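Local structure of alcohol dehydrogenase (Escherichia coli, 5VM2) at residues Asp235-Ser247 with Leu257-Pro271. The protein is an oxidoreductase of unknown specificity that probably uses NAD(H) or NADP(H), belongs to the zinc-containing alcohol dehydrogenase family and is involved in membrane biogenesis. Sequence-based numbering, arbitrary orientation.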
loop_
_atom_site.group_PDB
_atom_site.type_symbol
_atom_site.label_atom_id
_atom_site.label_comp_id
_atom_site.label_asym_id
_atom_site.label_seq_id
_atom_site.Cartn_x
_atom_site.Cartn_y
_atom_site.Cartn_z
ATOM N N ASP A 235 1.635 -19.726 24.901
ATOM C CA ASP A 235 0.284 -19.629 25.448
ATOM C C ASP A 235 -0.013 -18.264 26.053
ATOM O O ASP A 235 -1.008 -18.113 26.773
ATOM C CB ASP A 235 0.023 -20.729 26.482
ATOM C CG ASP A 235 0.398 -22.100 25.967
ATOM O OD1 ASP A 235 -0.038 -22.456 24.853
ATOM O OD2 ASP A 235 1.134 -22.818 26.673
ATOM N N MET A 236 0.825 -17.266 25.783
ATOM C CA MET A 236 0.540 -15.944 26.323
ATOM C C MET A 236 -0.132 -15.024 25.315
ATOM O O MET A 236 -0.762 -14.043 25.724
ATOM C CB MET A 236 1.830 -15.274 26.810
ATOM C CG MET A 236 2.817 -16.203 27.498
ATOM S SD MET A 236 2.313 -16.668 29.169
ATOM C CE MET A 236 2.983 -18.325 29.289
ATOM N N GLY A 237 -0.121 -15.352 24.030
ATOM C CA GLY A 237 -0.593 -14.438 23.014
ATOM C C GLY A 237 0.493 -13.468 22.582
ATOM O O GLY A 237 1.495 -13.260 23.263
ATOM N N ALA A 238 0.287 -12.864 21.418
ATOM C CA ALA A 238 1.258 -11.927 20.873
ATOM C C ALA A 238 1.017 -10.514 21.396
ATOM O O ALA A 238 -0.116 -10.120 21.680
ATOM C CB ALA A 238 1.204 -11.932 19.343
ATOM N N ASP A 239 2.108 -9.749 21.521
ATOM C CA ASP A 239 1.992 -8.335 21.879
ATOM C C ASP A 239 1.165 -7.570 20.850
ATOM O O ASP A 239 0.348 -6.711 21.208
ATOM C CB ASP A 239 3.378 -7.703 21.995
ATOM C CG ASP A 239 4.181 -8.265 23.145
ATOM O OD1 ASP A 239 4.758 -9.361 22.988
ATOM O OD2 ASP A 239 4.228 -7.604 24.202
ATOM N N ILE A 240 1.383 -7.846 19.570
ATOM C CA ILE A 240 0.707 -7.140 18.487
ATOM C C ILE A 240 0.290 -8.169 17.453
ATOM O O ILE A 240 1.099 -9.014 17.061
ATOM C CB ILE A 240 1.613 -6.077 17.833
ATOM C CG1 ILE A 240 2.145 -5.076 18.867
ATOM C CG2 ILE A 240 0.861 -5.361 16.734
ATOM C CD1 ILE A 240 3.430 -4.377 18.432
ATOM N N VAL A 241 -0.964 -8.109 17.018
ATOM C CA VAL A 241 -1.439 -8.909 15.897
ATOM C C VAL A 241 -1.838 -7.945 14.794
ATOM O O VAL A 241 -2.679 -7.060 15.010
ATOM C CB VAL A 241 -2.620 -9.811 16.279
ATOM C CG1 VAL A 241 -3.028 -10.665 15.078
ATOM C CG2 VAL A 241 -2.267 -10.692 17.468
ATOM N N PHE A 242 -1.228 -8.104 13.629
ATOM C CA PHE A 242 -1.595 -7.343 12.447
ATOM C C PHE A 242 -2.516 -8.192 11.584
ATOM O O PHE A 242 -2.188 -9.340 11.262
ATOM C CB PHE A 242 -0.360 -6.941 11.638
ATOM C CG PHE A 242 0.536 -5.971 12.337
ATOM C CD1 PHE A 242 1.574 -6.425 13.143
ATOM C CD2 PHE A 242 0.346 -4.609 12.192
ATOM C CE1 PHE A 242 2.416 -5.527 13.791
ATOM C CE2 PHE A 242 1.177 -3.706 12.840
ATOM C CZ PHE A 242 2.215 -4.168 13.640
ATOM N N GLU A 243 -3.664 -7.632 11.221
ATOM C CA GLU A 243 -4.553 -8.234 10.237
ATOM C C GLU A 243 -4.373 -7.481 8.924
ATOM O O GLU A 243 -4.640 -6.278 8.853
ATOM C CB GLU A 243 -6.005 -8.187 10.709
ATOM C CG GLU A 243 -6.913 -9.177 10.007
ATOM C CD GLU A 243 -7.244 -8.754 8.591
ATOM O OE1 GLU A 243 -7.310 -9.635 7.711
ATOM O OE2 GLU A 243 -7.432 -7.541 8.360
ATOM N N THR A 244 -3.899 -8.183 7.893
ATOM C CA THR A 244 -3.492 -7.536 6.654
ATOM C C THR A 244 -4.149 -8.102 5.405
ATOM O O THR A 244 -4.036 -7.479 4.344
ATOM C CB THR A 244 -1.965 -7.617 6.475
ATOM O OG1 THR A 244 -1.595 -8.963 6.150
ATOM C CG2 THR A 244 -1.241 -7.194 7.744
ATOM N N ALA A 245 -4.818 -9.252 5.487
ATOM C CA ALA A 245 -5.442 -9.845 4.313
ATOM C C ALA A 245 -6.821 -9.271 4.021
ATOM O O ALA A 245 -7.318 -9.429 2.901
ATOM C CB ALA A 245 -5.546 -11.364 4.479
ATOM N N GLY A 246 -7.444 -8.610 4.993
ATOM C CA GLY A 246 -8.788 -8.107 4.801
ATOM C C GLY A 246 -9.854 -9.173 4.716
ATOM O O GLY A 246 -10.925 -8.922 4.158
ATOM N N SER A 247 -9.590 -10.360 5.253
ATOM C CA SER A 247 -10.527 -11.470 5.204
ATOM C C SER A 247 -11.266 -11.605 6.529
ATOM O O SER A 247 -10.821 -11.119 7.572
ATOM C CB SER A 247 -9.804 -12.779 4.871
ATOM O OG SER A 247 -8.686 -12.979 5.719
ATOM N N LEU A 257 -5.537 -14.544 19.408
ATOM C CA LEU A 257 -4.096 -14.577 19.191
ATOM C C LEU A 257 -3.322 -13.527 19.975
ATOM O O LEU A 257 -2.092 -13.639 20.069
ATOM C CB LEU A 257 -3.784 -14.394 17.697
ATOM C CG LEU A 257 -4.431 -15.397 16.739
ATOM C CD1 LEU A 257 -4.066 -15.064 15.306
ATOM C CD2 LEU A 257 -4.002 -16.808 17.084
ATOM N N VAL A 258 -3.999 -12.524 20.530
ATOM C CA VAL A 258 -3.357 -11.374 21.164
ATOM C C VAL A 258 -3.310 -11.594 22.669
ATOM O O VAL A 258 -4.196 -12.230 23.259
ATOM C CB VAL A 258 -4.107 -10.068 20.807
ATOM C CG1 VAL A 258 -5.509 -10.083 21.387
ATOM C CG2 VAL A 258 -3.342 -8.827 21.281
ATOM N N MET A 259 -2.267 -11.063 23.299
ATOM C CA MET A 259 -2.145 -11.136 24.746
ATOM C C MET A 259 -2.993 -10.056 25.413
ATOM O O MET A 259 -3.358 -9.046 24.801
ATOM C CB MET A 259 -0.689 -10.962 25.174
ATOM C CG MET A 259 -0.231 -9.516 25.179
ATOM S SD MET A 259 1.493 -9.306 25.678
ATOM C CE MET A 259 1.810 -10.824 26.560
ATOM N N ARG A 260 -3.285 -10.268 26.694
ATOM C CA ARG A 260 -3.944 -9.229 27.474
ATOM C C ARG A 260 -3.121 -7.947 27.426
ATOM O O ARG A 260 -1.887 -7.979 27.434
ATOM C CB ARG A 260 -4.142 -9.692 28.916
ATOM C CG ARG A 260 -2.857 -10.079 29.623
ATOM C CD ARG A 260 -3.148 -10.673 30.989
ATOM N NE ARG A 260 -3.971 -11.875 30.897
ATOM C CZ ARG A 260 -4.678 -12.373 31.904
ATOM N NH1 ARG A 260 -4.672 -11.769 33.086
ATOM N NH2 ARG A 260 -5.398 -13.472 31.731
ATOM N N GLY A 261 -3.810 -6.813 27.341
ATOM C CA GLY A 261 -3.131 -5.546 27.194
ATOM C C GLY A 261 -2.476 -5.311 25.852
ATOM O O GLY A 261 -1.848 -4.262 25.671
ATOM N N GLY A 262 -2.609 -6.238 24.901
ATOM C CA GLY A 262 -1.961 -6.128 23.611
ATOM C C GLY A 262 -2.762 -5.321 22.605
ATOM O O GLY A 262 -3.753 -4.662 22.926
ATOM N N LYS A 263 -2.315 -5.384 21.349
ATOM C CA LYS A 263 -2.918 -4.600 20.278
ATOM C C LYS A 263 -3.262 -5.476 19.086
ATOM O O LYS A 263 -2.467 -6.328 18.680
ATOM C CB LYS A 263 -1.984 -3.493 19.798
ATOM C CG LYS A 263 -1.737 -2.379 20.788
ATOM C CD LYS A 263 -0.542 -1.558 20.332
ATOM C CE LYS A 263 -0.263 -0.400 21.276
ATOM N NZ LYS A 263 1.041 0.235 20.953
ATOM N N ILE A 264 -4.442 -5.236 18.515
ATOM C CA ILE A 264 -4.819 -5.744 17.200
ATOM C C ILE A 264 -4.848 -4.560 16.239
ATOM O O ILE A 264 -5.526 -3.560 16.501
ATOM C CB ILE A 264 -6.186 -6.450 17.231
ATOM C CG1 ILE A 264 -6.131 -7.685 18.142
ATOM C CG2 ILE A 264 -6.612 -6.830 15.817
ATOM C CD1 ILE A 264 -7.487 -8.243 18.501
ATOM N N MET A 265 -4.100 -4.660 15.144
ATOM C CA MET A 265 -4.075 -3.627 14.117
ATOM C C MET A 265 -4.749 -4.168 12.868
ATOM O O MET A 265 -4.360 -5.224 12.363
ATOM C CB MET A 265 -2.645 -3.204 13.778
ATOM C CG MET A 265 -1.718 -3.019 14.963
ATOM S SD MET A 265 -2.207 -1.677 16.045
ATOM C CE MET A 265 -2.161 -0.256 14.948
ATOM N N ILE A 266 -5.742 -3.445 12.374
ATOM C CA ILE A 266 -6.444 -3.805 11.151
ATOM C C ILE A 266 -5.889 -2.914 10.048
ATOM O O ILE A 266 -6.222 -1.727 9.954
ATOM C CB ILE A 266 -7.955 -3.654 11.305
ATOM C CG1 ILE A 266 -8.449 -4.600 12.397
ATOM C CG2 ILE A 266 -8.651 -3.917 9.990
ATOM C CD1 ILE A 266 -9.855 -4.338 12.805
ATOM N N VAL A 267 -5.032 -3.492 9.211
ATOM C CA VAL A 267 -4.316 -2.735 8.190
ATOM C C VAL A 267 -5.206 -2.726 6.951
ATOM O O VAL A 267 -5.104 -3.581 6.072
ATOM C CB VAL A 267 -2.933 -3.314 7.923
ATOM C CG1 VAL A 267 -2.289 -2.617 6.742
ATOM C CG2 VAL A 267 -2.074 -3.167 9.170
ATOM N N GLY A 268 -6.111 -1.750 6.906
ATOM C CA GLY A 268 -6.957 -1.524 5.753
ATOM C C GLY A 268 -8.191 -2.411 5.707
ATOM O O GLY A 268 -8.353 -3.369 6.466
ATOM N N THR A 269 -9.100 -2.040 4.800
ATOM C CA THR A 269 -10.127 -2.918 4.238
ATOM C C THR A 269 -11.173 -3.429 5.230
ATOM O O THR A 269 -11.779 -2.642 5.966
ATOM C CB THR A 269 -9.453 -4.106 3.541
ATOM O OG1 THR A 269 -8.915 -5.002 4.521
ATOM C CG2 THR A 269 -8.331 -3.627 2.618
ATOM N N VAL A 270 -11.394 -4.746 5.227
ATOM C CA VAL A 270 -12.488 -5.438 5.916
ATOM C C VAL A 270 -13.822 -4.964 5.349
ATOM O O VAL A 270 -14.516 -4.154 5.983
ATOM C CB VAL A 270 -12.423 -5.247 7.441
ATOM C CG1 VAL A 270 -13.319 -6.260 8.138
ATOM C CG2 VAL A 270 -11.004 -5.413 7.923
ATOM N N PRO A 271 -14.228 -5.459 4.174
ATOM C CA PRO A 271 -15.421 -4.898 3.513
ATOM C C PRO A 271 -16.737 -5.286 4.167
ATOM O O PRO A 271 -17.721 -4.549 4.027
ATOM C CB PRO A 271 -15.323 -5.449 2.080
ATOM C CG PRO A 271 -13.912 -5.979 1.943
ATOM C CD PRO A 271 -13.526 -6.427 3.316
HETATM O O HOH W 1 -2.321 -12.894 27.785
HETATM O O HOH W 2 -7.146 -5.635 6.489
#
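Val-241 bonds to Lys-263 and Met-265 in the backbone ladder joining strand 240-243 to strand 262-267, their axes only 15° from parallel. Of its five bonds, Lys-263 N to Asp-239 O comes first; then Val-241 N to Lys-263 O (2.9 Å), Met-265 N to Val-241 O, Glu-243 N to Met-265 O (2.8 Å, almost straight at 179°), and Val-267 N to Glu-243 O. A shorter parallel bridge precedes it, where Ala-238 N donates to Leu-257 O and Ala-238 O accepts from Met-259 N. Glycine suits position 237, whose positive phi and closeness to the backbone of Val-258 and Met-259 leave little room for a CB. A type II turn, Met-259 to Gly-262, links strand 258-259 to strand 262-267, with Gly-261 accepting the positive phi.

Apolar packing divides between the faces. Unbranched, flexible Met-265 can lie alongside Phe-242, its CG reaching ring atom CE2 (3.7 Å), while CG2 of Val-267 meets the ring edge; helices 145-163 and 179-190 cover this side. On the other, Val-241, beta-branched as suits a buried strand, turns CG2 anti to its carbonyl carbon, against Val-258 CB (3.9 Å).

Polar groups gather at the C-terminal end. Glu-243 OE1 bonds with Thr-250 OG1 and, weakly, Gly-246 N; a water lies within hydrogen-bonding distance of Glu-243 OE2 (2.7 Å) and Gly-268 O.

Adjacent parallel strands connected through helix 248-253 form a right-handed beta-alpha-beta crossover of the Rossmann fold, which in this family binds the dinucleotide.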